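Local coordinates for glycerate dehydrogenase related protein (Thermoplasma acidophilum, PDB 3GVX), which probably reduces hydroxypyruvate or glyoxylate with a nicotinamide cofactor, as D-isomer specific 2-hydroxyacid dehydrogenases do, at the interface of chains A and B. Sequence-based numbering; all coordinates share one arbitrary frame. Chains: chain A/B, Glycerate dehydrogenase related protein.

Contact 1: the interface of chains A and B. Residues chain A 94, 98, 119-121, 144; chain B 87, 136, 140.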
ATOM      1  N   LEU A  94      -6.139  -3.068  -3.018  1.00 21.35           N
ATOM      2  CA  LEU A  94      -6.287  -3.542  -1.644  1.00 22.32           C
ATOM      3  C   LEU A  94      -7.741  -3.621  -1.191  1.00 23.59           C
ATOM      4  O   LEU A  94      -8.095  -4.494  -0.412  1.00 23.23           O
ATOM      5  CB  LEU A  94      -5.508  -2.654  -0.675  1.00 21.48           C
ATOM      6  CG  LEU A  94      -3.988  -2.781  -0.713  1.00 24.17           C
ATOM      7  CD1 LEU A  94      -3.369  -1.675   0.134  1.00 21.08           C
ATOM      8  CD2 LEU A  94      -3.574  -4.178  -0.216  1.00 24.96           C
ATOM      9  N   LYS A  98      -8.767  -7.210   0.242  1.00 29.06           N
ATOM     10  CA  LYS A  98      -9.280  -7.370   1.595  1.00 28.53           C
ATOM     11  C   LYS A  98     -10.804  -7.307   1.719  1.00 29.81           C
ATOM     12  O   LYS A  98     -11.323  -7.237   2.832  1.00 29.13           O
ATOM     13  CB  LYS A  98      -8.661  -6.332   2.539  1.00 27.33           C
ATOM     14  CG  LYS A  98      -7.152  -6.217   2.449  1.00 26.48           C
ATOM     15  CD  LYS A  98      -6.443  -7.566   2.396  1.00 25.96           C
ATOM     16  CE  LYS A  98      -4.935  -7.346   2.419  1.00 24.61           C
ATOM     17  NZ  LYS A  98      -4.096  -8.539   2.141  1.00 27.69           N
ATOM     18  N   LEU A 119      -3.873 -12.083   0.077  1.00 33.62           N
ATOM     19  CA  LEU A 119      -2.665 -11.445   0.542  1.00 35.09           C
ATOM     20  C   LEU A 119      -1.835 -11.049  -0.683  1.00 34.73           C
ATOM     21  O   LEU A 119      -1.778 -11.790  -1.661  1.00 34.31           O
ATOM     22  CB  LEU A 119      -1.919 -12.423   1.448  1.00 36.49           C
ATOM     23  CG  LEU A 119      -0.627 -11.962   2.106  1.00 38.77           C
ATOM     24  CD1 LEU A 119      -0.871 -11.336   3.496  1.00 37.21           C
ATOM     25  CD2 LEU A 119       0.265 -13.189   2.183  1.00 38.59           C
ATOM     26  N   LEU A 120      -1.214  -9.872  -0.642  1.00 33.98           N
ATOM     27  CA  LEU A 120      -0.414  -9.413  -1.780  1.00 32.45           C
ATOM     28  C   LEU A 120       0.959 -10.045  -1.754  1.00 32.67           C
ATOM     29  O   LEU A 120       1.490 -10.465  -2.775  1.00 31.38           O
ATOM     30  CB  LEU A 120      -0.252  -7.901  -1.754  1.00 32.78           C
ATOM     31  CG  LEU A 120      -1.521  -7.056  -1.840  1.00 33.14           C
ATOM     32  CD1 LEU A 120      -1.097  -5.609  -2.013  1.00 30.66           C
ATOM     33  CD2 LEU A 120      -2.412  -7.526  -2.995  1.00 31.33           C
ATOM     34  N   TYR A 121       1.520 -10.103  -0.554  1.00 32.35           N
ATOM     35  CA  TYR A 121       2.835 -10.673  -0.335  1.00 33.21           C
ATOM     36  C   TYR A 121       3.007 -12.013  -1.043  1.00 34.33           C
ATOM     37  O   TYR A 121       2.196 -12.917  -0.865  1.00 33.65           O
ATOM     38  CB  TYR A 121       3.073 -10.861   1.163  1.00 31.95           C
ATOM     39  CG  TYR A 121       4.477 -11.275   1.489  1.00 33.04           C
ATOM     40  CD1 TYR A 121       5.410 -10.343   1.907  1.00 31.98           C
ATOM     41  CD2 TYR A 121       4.888 -12.609   1.362  1.00 32.95           C
ATOM     42  CE1 TYR A 121       6.725 -10.712   2.190  1.00 34.12           C
ATOM     43  CE2 TYR A 121       6.212 -12.991   1.640  1.00 32.24           C
ATOM     44  CZ  TYR A 121       7.120 -12.040   2.060  1.00 33.59           C
ATOM     45  OH  TYR A 121       8.411 -12.405   2.370  1.00 34.58           O
ATOM     46  N   PHE A 144       5.738  -4.401  -0.978  1.00 26.85           N
ATOM     47  CA  PHE A 144       4.694  -5.305  -0.517  1.00 28.10           C
ATOM     48  C   PHE A 144       5.155  -6.757  -0.659  1.00 28.44           C
ATOM     49  O   PHE A 144       4.477  -7.676  -0.224  1.00 27.54           O
ATOM     50  CB  PHE A 144       3.403  -5.080  -1.312  1.00 29.93           C
ATOM     51  CG  PHE A 144       2.453  -4.100  -0.682  1.00 32.25           C
ATOM     52  CD1 PHE A 144       1.597  -4.483   0.328  1.00 34.11           C
ATOM     53  CD2 PHE A 144       2.413  -2.788  -1.101  1.00 34.75           C
ATOM     54  CE1 PHE A 144       0.719  -3.565   0.901  1.00 33.40           C
ATOM     55  CE2 PHE A 144       1.539  -1.877  -0.524  1.00 33.06           C
ATOM     56  CZ  PHE A 144       0.699  -2.270   0.471  1.00 33.67           C
TER
ATOM     57  N   GLU B  87      -0.739  -5.186   5.747  1.00 28.74           N
ATOM     58  CA  GLU B  87      -1.434  -5.059   4.462  1.00 28.61           C
ATOM     59  C   GLU B  87      -2.892  -4.685   4.654  1.00 29.00           C
ATOM     60  O   GLU B  87      -3.453  -3.919   3.879  1.00 26.49           O
ATOM     61  CB  GLU B  87      -1.371  -6.356   3.661  1.00 28.26           C
ATOM     62  CG  GLU B  87      -0.081  -6.621   2.931  1.00 30.00           C
ATOM     63  CD  GLU B  87      -0.183  -7.857   2.039  1.00 32.56           C
ATOM     64  OE1 GLU B  87      -1.307  -8.213   1.638  1.00 32.70           O
ATOM     65  OE2 GLU B  87       0.846  -8.482   1.728  1.00 32.59           O
ATOM     66  N   ARG B 136       6.430  -3.732  10.473  1.00 25.08           N
ATOM     67  CA  ARG B 136       6.016  -4.053   9.122  1.00 26.13           C
ATOM     68  C   ARG B 136       5.230  -2.895   8.518  1.00 25.21           C
ATOM     69  O   ARG B 136       5.373  -2.587   7.353  1.00 25.96           O
ATOM     70  CB  ARG B 136       5.171  -5.324   9.119  1.00 25.25           C
ATOM     71  CG  ARG B 136       4.794  -5.802   7.741  1.00 27.18           C
ATOM     72  CD  ARG B 136       6.008  -6.059   6.858  1.00 28.07           C
ATOM     73  NE  ARG B 136       5.594  -6.451   5.515  1.00 28.23           N
ATOM     74  CZ  ARG B 136       6.402  -6.805   4.523  1.00 28.81           C
ATOM     75  NH1 ARG B 136       7.712  -6.823   4.700  1.00 26.58           N
ATOM     76  NH2 ARG B 136       5.878  -7.145   3.351  1.00 27.16           N
ATOM     77  N   LEU B 140       6.225  -0.447   5.124  1.00 23.54           N
ATOM     78  CA  LEU B 140       5.333  -0.056   4.034  1.00 25.39           C
ATOM     79  C   LEU B 140       5.196   1.470   3.977  1.00 26.30           C
ATOM     80  O   LEU B 140       5.216   2.065   2.903  1.00 25.40           O
ATOM     81  CB  LEU B 140       3.953  -0.698   4.200  1.00 25.11           C
ATOM     82  CG  LEU B 140       3.868  -2.225   4.127  1.00 24.16           C
ATOM     83  CD1 LEU B 140       2.412  -2.633   4.355  1.00 22.05           C
ATOM     84  CD2 LEU B 140       4.403  -2.728   2.777  1.00 23.22           C
TER
HETATM   85  O   HOH W   1       3.231  -7.253   2.134  1.00 20.14           O
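A two-fold homodimer interface, of the kind usual in this family, joins the subunits and is pinned here by B:Glu87, which reaches between A:Lys98 and the 119-121 loop of chain A. Its carboxylate takes two successive backbone N-H groups: OE1 meets A:Leu120 N at 2.8 Å along an almost straight path (176° at H), and OE2 meets A:Tyr121 N at 2.9 Å, both on the syn side. A:Lys98 NZ approaches OE1 from the anti side at 2.9 Å, forming a salt bridge, the side chains crossing at about a right angle. Gripping both oxygens, the two N-H groups set the turn of the carboxylate; with A:Lys98 also on OE1, the charged form is probably favoured. Beyond CG the glutamate is extended (chi2 -173°), long enough to carry the charge to the loop while CG touches the rim of A:Phe144, 3.8 Å from CE1. One face of that ring is covered by B:Leu140 CD2, the other by A:Leu120 CD1. Water 1 joins OE2 to A:Phe144 O and B:Arg136 NH2, the guanidinium meeting it in plane. Were B:Glu87 shortened to an alanine, the A:Lys98 ammonium and both loop N-H groups would probably lose their acceptor, and the A:Phe144 edge its contact. B:Glu87 lies in helix 79-97 and B:Arg136 in helix 132-143, which begins within the glycine-rich Rossmann motif; in chain A the 119-121 loop leads into strand 124-128.

Contact 2: the interface of chains A and B. Residues chain A 100-101, 104, 108; chain B 101, 250-252.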
ATOM      1  N   ILE A 100     -12.817  -5.022   1.474  1.00 30.72           N
ATOM      2  CA  ILE A 100     -13.141  -3.905   2.341  1.00 29.11           C
ATOM      3  C   ILE A 100     -14.585  -3.439   2.231  1.00 31.23           C
ATOM      4  O   ILE A 100     -15.211  -3.121   3.233  1.00 30.78           O
ATOM      5  CB  ILE A 100     -12.208  -2.703   2.069  1.00 28.11           C
ATOM      6  CG1 ILE A 100     -10.769  -3.062   2.450  1.00 29.12           C
ATOM      7  CG2 ILE A 100     -12.698  -1.468   2.807  1.00 23.09           C
ATOM      8  CD1 ILE A 100     -10.536  -3.312   3.917  1.00 28.46           C
ATOM      9  N   LEU A 101     -15.125  -3.396   1.020  1.00 31.21           N
ATOM     10  CA  LEU A 101     -16.499  -2.934   0.857  1.00 34.35           C
ATOM     11  C   LEU A 101     -17.536  -3.882   1.423  1.00 35.57           C
ATOM     12  O   LEU A 101     -18.409  -3.486   2.185  1.00 33.33           O
ATOM     13  CB  LEU A 101     -16.816  -2.670  -0.617  1.00 34.52           C
ATOM     14  CG  LEU A 101     -16.392  -1.342  -1.243  1.00 33.25           C
ATOM     15  CD1 LEU A 101     -14.872  -1.142  -1.130  1.00 33.48           C
ATOM     16  CD2 LEU A 101     -16.883  -1.340  -2.695  1.00 33.38           C
ATOM     17  N   ASN A 104     -17.259  -4.093   5.280  1.00 36.63           N
ATOM     18  CA  ASN A 104     -17.674  -2.871   5.939  1.00 36.97           C
ATOM     19  C   ASN A 104     -19.176  -2.795   6.011  1.00 38.52           C
ATOM     20  O   ASN A 104     -19.728  -2.436   7.043  1.00 39.27           O
ATOM     21  CB  ASN A 104     -17.158  -1.621   5.231  1.00 32.90           C
ATOM     22  CG  ASN A 104     -17.702  -0.345   5.845  1.00 31.10           C
ATOM     23  OD1 ASN A 104     -18.436   0.414   5.198  1.00 27.31           O
ATOM     24  ND2 ASN A 104     -17.342  -0.100   7.104  1.00 27.02           N
ATOM     25  N   LYS A 108     -21.382  -2.872   9.451  1.00 44.11           N
ATOM     26  CA  LYS A 108     -22.252  -1.768   9.846  1.00 44.19           C
ATOM     27  C   LYS A 108     -23.709  -2.163   9.953  1.00 45.35           C
ATOM     28  O   LYS A 108     -24.512  -1.413  10.485  1.00 44.88           O
ATOM     29  CB  LYS A 108     -22.096  -0.582   8.912  1.00 42.56           C
ATOM     30  CG  LYS A 108     -20.843   0.161   9.227  1.00 42.40           C
ATOM     31  CD  LYS A 108     -20.669   1.335   8.339  1.00 38.42           C
ATOM     32  CE  LYS A 108     -19.441   2.108   8.720  1.00 36.47           C
ATOM     33  NZ  LYS A 108     -19.334   3.295   7.838  1.00 36.14           N
TER
ATOM     34  N   LEU B 101     -15.114   3.852  -1.170  1.00 25.09           N
ATOM     35  CA  LEU B 101     -16.521   3.437  -1.053  1.00 26.70           C
ATOM     36  C   LEU B 101     -17.535   4.419  -1.640  1.00 28.31           C
ATOM     37  O   LEU B 101     -18.435   4.039  -2.385  1.00 28.09           O
ATOM     38  CB  LEU B 101     -16.883   3.182   0.410  1.00 27.40           C
ATOM     39  CG  LEU B 101     -16.334   2.012   1.234  1.00 26.96           C
ATOM     40  CD1 LEU B 101     -14.840   1.824   1.018  1.00 26.03           C
ATOM     41  CD2 LEU B 101     -16.694   2.290   2.702  1.00 27.88           C
ATOM     42  N   ALA B 250     -16.410   5.974   9.747  1.00 36.28           N
ATOM     43  CA  ALA B 250     -15.679   4.778  10.114  1.00 36.62           C
ATOM     44  C   ALA B 250     -15.797   3.733   9.019  1.00 37.20           C
ATOM     45  O   ALA B 250     -16.759   3.720   8.265  1.00 36.88           O
ATOM     46  CB  ALA B 250     -16.213   4.217  11.439  1.00 38.02           C
ATOM     47  N   ILE B 251     -14.780   2.888   8.923  1.00 36.10           N
ATOM     48  CA  ILE B 251     -14.762   1.786   7.980  1.00 34.17           C
ATOM     49  C   ILE B 251     -14.325   0.665   8.896  1.00 34.25           C
ATOM     50  O   ILE B 251     -13.330   0.775   9.617  1.00 33.90           O
ATOM     51  CB  ILE B 251     -13.724   1.950   6.859  1.00 34.51           C
ATOM     52  CG1 ILE B 251     -13.954   3.256   6.105  1.00 33.37           C
ATOM     53  CG2 ILE B 251     -13.822   0.773   5.906  1.00 31.26           C
ATOM     54  CD1 ILE B 251     -13.058   3.434   4.907  1.00 33.06           C
ATOM     55  N   LEU B 252     -15.080  -0.416   8.877  1.00 34.63           N
ATOM     56  CA  LEU B 252     -14.802  -1.516   9.779  1.00 34.97           C
ATOM     57  C   LEU B 252     -14.637  -2.853   9.111  1.00 33.19           C
ATOM     58  O   LEU B 252     -15.145  -3.100   8.018  1.00 33.23           O
ATOM     59  CB  LEU B 252     -15.938  -1.637  10.799  1.00 34.78           C
ATOM     60  CG  LEU B 252     -16.365  -0.370  11.541  1.00 37.12           C
ATOM     61  CD1 LEU B 252     -17.701  -0.618  12.253  1.00 37.39           C
ATOM     62  CD2 LEU B 252     -15.271   0.049  12.520  1.00 35.98           C
TER
HETATM   63  O   HOH W   2     -13.892  -3.796   5.746  1.00 35.28           O
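Apolar contact is made where A:Leu101 meets its own copy, B:Leu101, near the two-fold axis, as helix 100-108 of chain A packs in the dimer interface against its twin and against strand 250-252 of chain B. The two branched side chains slide past each other in opposite directions, with A:Leu101 CD1 3.7 Å from B:Leu101 CD1; leucine suits the place because its methyls can mesh with an identical partner. A:Ile100 turns CG2 towards CG2 of B:Ile251, the two side chains crossing at about a right angle.

Polar contact is made with the backbone of that strand. A:Asn104, with CG anti to the backbone N (chi1 175°), lays its amide beside B:Ile251 and brings ND2 to 2.9 Å from B:Leu252 N. As modelled this sets one donor against another, so the amide is probably turned the wrong way round; flipped, its oxygen could accept the strand N-H, a task for which asparagine is suited.

Through water 2, A:Ile100 O is linked to B:Leu252 O, the water reconciling two carbonyls that can only accept.

Charge enters with A:Lys108, whose chain is extended beyond CG and reaches across to the strand. Its ammonium NZ donates to B:Ala250 O at 2.6 Å, tilted 28° from the carbonyl plane.

Contact 3: the interface of chains A and B. Residues chain A 107, 110-112; chain B 236, 240, 242, 245.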
HETATM    1  N   MSE A 107     -20.415  -5.382   8.619  1.00 42.67           N
HETATM    2  CA  MSE A 107     -20.126  -4.918   9.947  1.00 43.13           C
HETATM    3  C   MSE A 107     -21.005  -3.757  10.365  1.00 43.82           C
HETATM    4  O   MSE A 107     -21.370  -3.680  11.515  1.00 45.90           O
HETATM    5  CB  MSE A 107     -18.636  -4.619  10.078  1.00 41.23           C
HETATM    6  CG  MSE A 107     -17.776  -5.885  10.130  1.00 39.33           C
HETATM    7 SE   MSE A 107     -17.532  -6.506  11.796  1.00 33.02          SE
HETATM    8  CE  MSE A 107     -17.575  -5.028  12.754  1.00 29.34           C
ATOM      9  N   GLY A 110     -24.355  -4.630  11.587  1.00 48.81           N
ATOM     10  CA  GLY A 110     -24.299  -5.320  12.867  1.00 49.76           C
ATOM     11  C   GLY A 110     -24.059  -6.799  12.690  1.00 49.95           C
ATOM     12  O   GLY A 110     -24.509  -7.620  13.490  1.00 51.04           O
ATOM     13  N   ILE A 111     -23.362  -7.138  11.615  1.00 48.94           N
ATOM     14  CA  ILE A 111     -23.051  -8.520  11.327  1.00 48.10           C
ATOM     15  C   ILE A 111     -21.586  -8.756  11.315  1.00 48.43           C
ATOM     16  O   ILE A 111     -20.819  -8.173  10.542  1.00 50.05           O
ATOM     17  CB  ILE A 111     -23.556  -8.992   9.988  1.00 46.65           C
ATOM     18  CG1 ILE A 111     -25.031  -8.648   9.872  1.00 46.25           C
ATOM     19  CG2 ILE A 111     -23.251 -10.486   9.829  1.00 44.69           C
ATOM     20  CD1 ILE A 111     -25.723  -9.312   8.738  1.00 48.68           C
ATOM     21  N   PHE A 112     -21.211  -9.660  12.187  1.00 47.39           N
ATOM     22  CA  PHE A 112     -19.846 -10.013  12.322  1.00 46.32           C
ATOM     23  C   PHE A 112     -19.636 -11.288  11.548  1.00 46.48           C
ATOM     24  O   PHE A 112     -20.030 -12.365  11.978  1.00 47.23           O
ATOM     25  CB  PHE A 112     -19.530 -10.217  13.781  1.00 45.04           C
ATOM     26  CG  PHE A 112     -18.092 -10.335  14.048  1.00 44.39           C
ATOM     27  CD1 PHE A 112     -17.317  -9.212  14.262  1.00 44.04           C
ATOM     28  CD2 PHE A 112     -17.496 -11.576  14.069  1.00 43.76           C
ATOM     29  CE1 PHE A 112     -15.969  -9.335  14.495  1.00 43.88           C
ATOM     30  CE2 PHE A 112     -16.153 -11.705  14.300  1.00 43.35           C
ATOM     31  CZ  PHE A 112     -15.386 -10.584  14.514  1.00 43.69           C
TER
ATOM     32  N   TRP B 236     -13.734  -4.718  17.039  1.00 41.91           N
ATOM     33  CA  TRP B 236     -14.805  -4.007  17.699  1.00 43.64           C
ATOM     34  C   TRP B 236     -14.990  -4.526  19.119  1.00 43.51           C
ATOM     35  O   TRP B 236     -14.534  -5.617  19.436  1.00 44.52           O
ATOM     36  CB  TRP B 236     -16.080  -4.163  16.878  1.00 43.80           C
ATOM     37  CG  TRP B 236     -17.082  -3.170  17.242  1.00 45.72           C
ATOM     38  CD1 TRP B 236     -18.145  -3.362  18.063  1.00 47.17           C
ATOM     39  CD2 TRP B 236     -17.125  -1.796  16.838  1.00 45.80           C
ATOM     40  NE1 TRP B 236     -18.848  -2.202  18.204  1.00 48.49           N
ATOM     41  CE2 TRP B 236     -18.246  -1.220  17.467  1.00 47.12           C
ATOM     42  CE3 TRP B 236     -16.324  -0.995  16.018  1.00 44.16           C
ATOM     43  CZ2 TRP B 236     -18.599   0.114  17.297  1.00 46.04           C
ATOM     44  CZ3 TRP B 236     -16.673   0.332  15.852  1.00 45.40           C
ATOM     45  CH2 TRP B 236     -17.803   0.875  16.495  1.00 46.44           C
ATOM     46  N   PRO B 240     -18.655 -11.448  19.034  1.00 52.99           N
ATOM     47  CA  PRO B 240     -19.428 -10.967  17.893  1.00 53.93           C
ATOM     48  C   PRO B 240     -20.678 -10.114  18.168  1.00 55.00           C
ATOM     49  O   PRO B 240     -21.288  -9.618  17.227  1.00 55.61           O
ATOM     50  CB  PRO B 240     -19.702 -12.250  17.093  1.00 53.55           C
ATOM     51  CG  PRO B 240     -19.586 -13.333  18.082  1.00 53.94           C
ATOM     52  CD  PRO B 240     -18.419 -12.896  18.912  1.00 52.90           C
ATOM     53  N   ILE B 242     -21.551  -7.285  18.304  1.00 52.65           N
ATOM     54  CA  ILE B 242     -21.153  -5.923  17.997  1.00 50.88           C
ATOM     55  C   ILE B 242     -22.327  -4.963  18.079  1.00 50.95           C
ATOM     56  O   ILE B 242     -23.404  -5.261  17.566  1.00 50.46           O
ATOM     57  CB  ILE B 242     -20.504  -5.863  16.609  1.00 49.81           C
ATOM     58  CG1 ILE B 242     -21.453  -6.415  15.546  1.00 50.05           C
ATOM     59  CG2 ILE B 242     -19.221  -6.659  16.638  1.00 48.87           C
ATOM     60  CD1 ILE B 242     -20.858  -6.470  14.159  1.00 50.33           C
ATOM     61  N   THR B 245     -22.304  -0.006  15.968  1.00 52.10           N
ATOM     62  CA  THR B 245     -21.515  -0.145  14.766  1.00 51.21           C
ATOM     63  C   THR B 245     -21.809   0.708  13.517  1.00 51.63           C
ATOM     64  O   THR B 245     -20.913   0.900  12.697  1.00 50.99           O
ATOM     65  CB  THR B 245     -21.508  -1.636  14.411  1.00 50.98           C
ATOM     66  OG1 THR B 245     -20.159  -2.096  14.388  1.00 54.02           O
ATOM     67  CG2 THR B 245     -22.227  -1.915  13.112  1.00 48.66           C
TER
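The end of helix 100-108 and the loop after it in chain A, residues 110-112, pack against the loop of chain B that carries B:Trp236, B:Pro240, B:Ile242 and B:Thr245. B:Ile242 is the central wedge. Its CG1 stands between the backbone N and the carbonyl carbon (chi1 57°), which sends B:Ile242 CD1 forward onto the main chain of the glycine, 3.5 Å from the carbonyl carbon A:Gly110 C. Glycine suits the spot: with no side chain it lets the methyl lie directly on the main chain, and its positive phi of 81° is easy for it to adopt. The other branch, CG2, touches the A:Phe112 ring at CD1, 4.0 Å away. On the same side of the ring B:Pro240 CB comes over the rim, 3.8 Å from A:Phe112 CD2; the proline follows a cis peptide bond, and its rigid ring offers a firm apolar surface. A:Met107, a selenomethionine, bends at chi2 and chi3 and brings CE to 3.9 Å from B:Ile242 CD1, crossing the isoleucine at about a right angle. The placement of the B:Thr245 side chain is doubtful. In the fold, the chain B loop lies between strands 230-233 and 250-252, while A:Phe112 belongs to the stretch joining helix 100-108 to strand 124-128.

The centres of the C-alpha atoms of contact 2 and contact 3 lie about 11 Å apart, whereas contact 1 is about 18 Å from contact 2 and about 24 Å from contact 3. Helix 100-108 of chain A links contacts 2 and 3, one flank of it (A:Asn104, A:Lys108) meeting strand 250-252 and another (A:Met107) the loop before that strand. A:Lys98 of contact 1 comes just before that helix, so one continuous stretch of chain A touches all three. With the two-fold repeating each contact, and contact 2 reaching close to the axis, polar, mixed and apolar patches probably help to set how the two subunits are oriented.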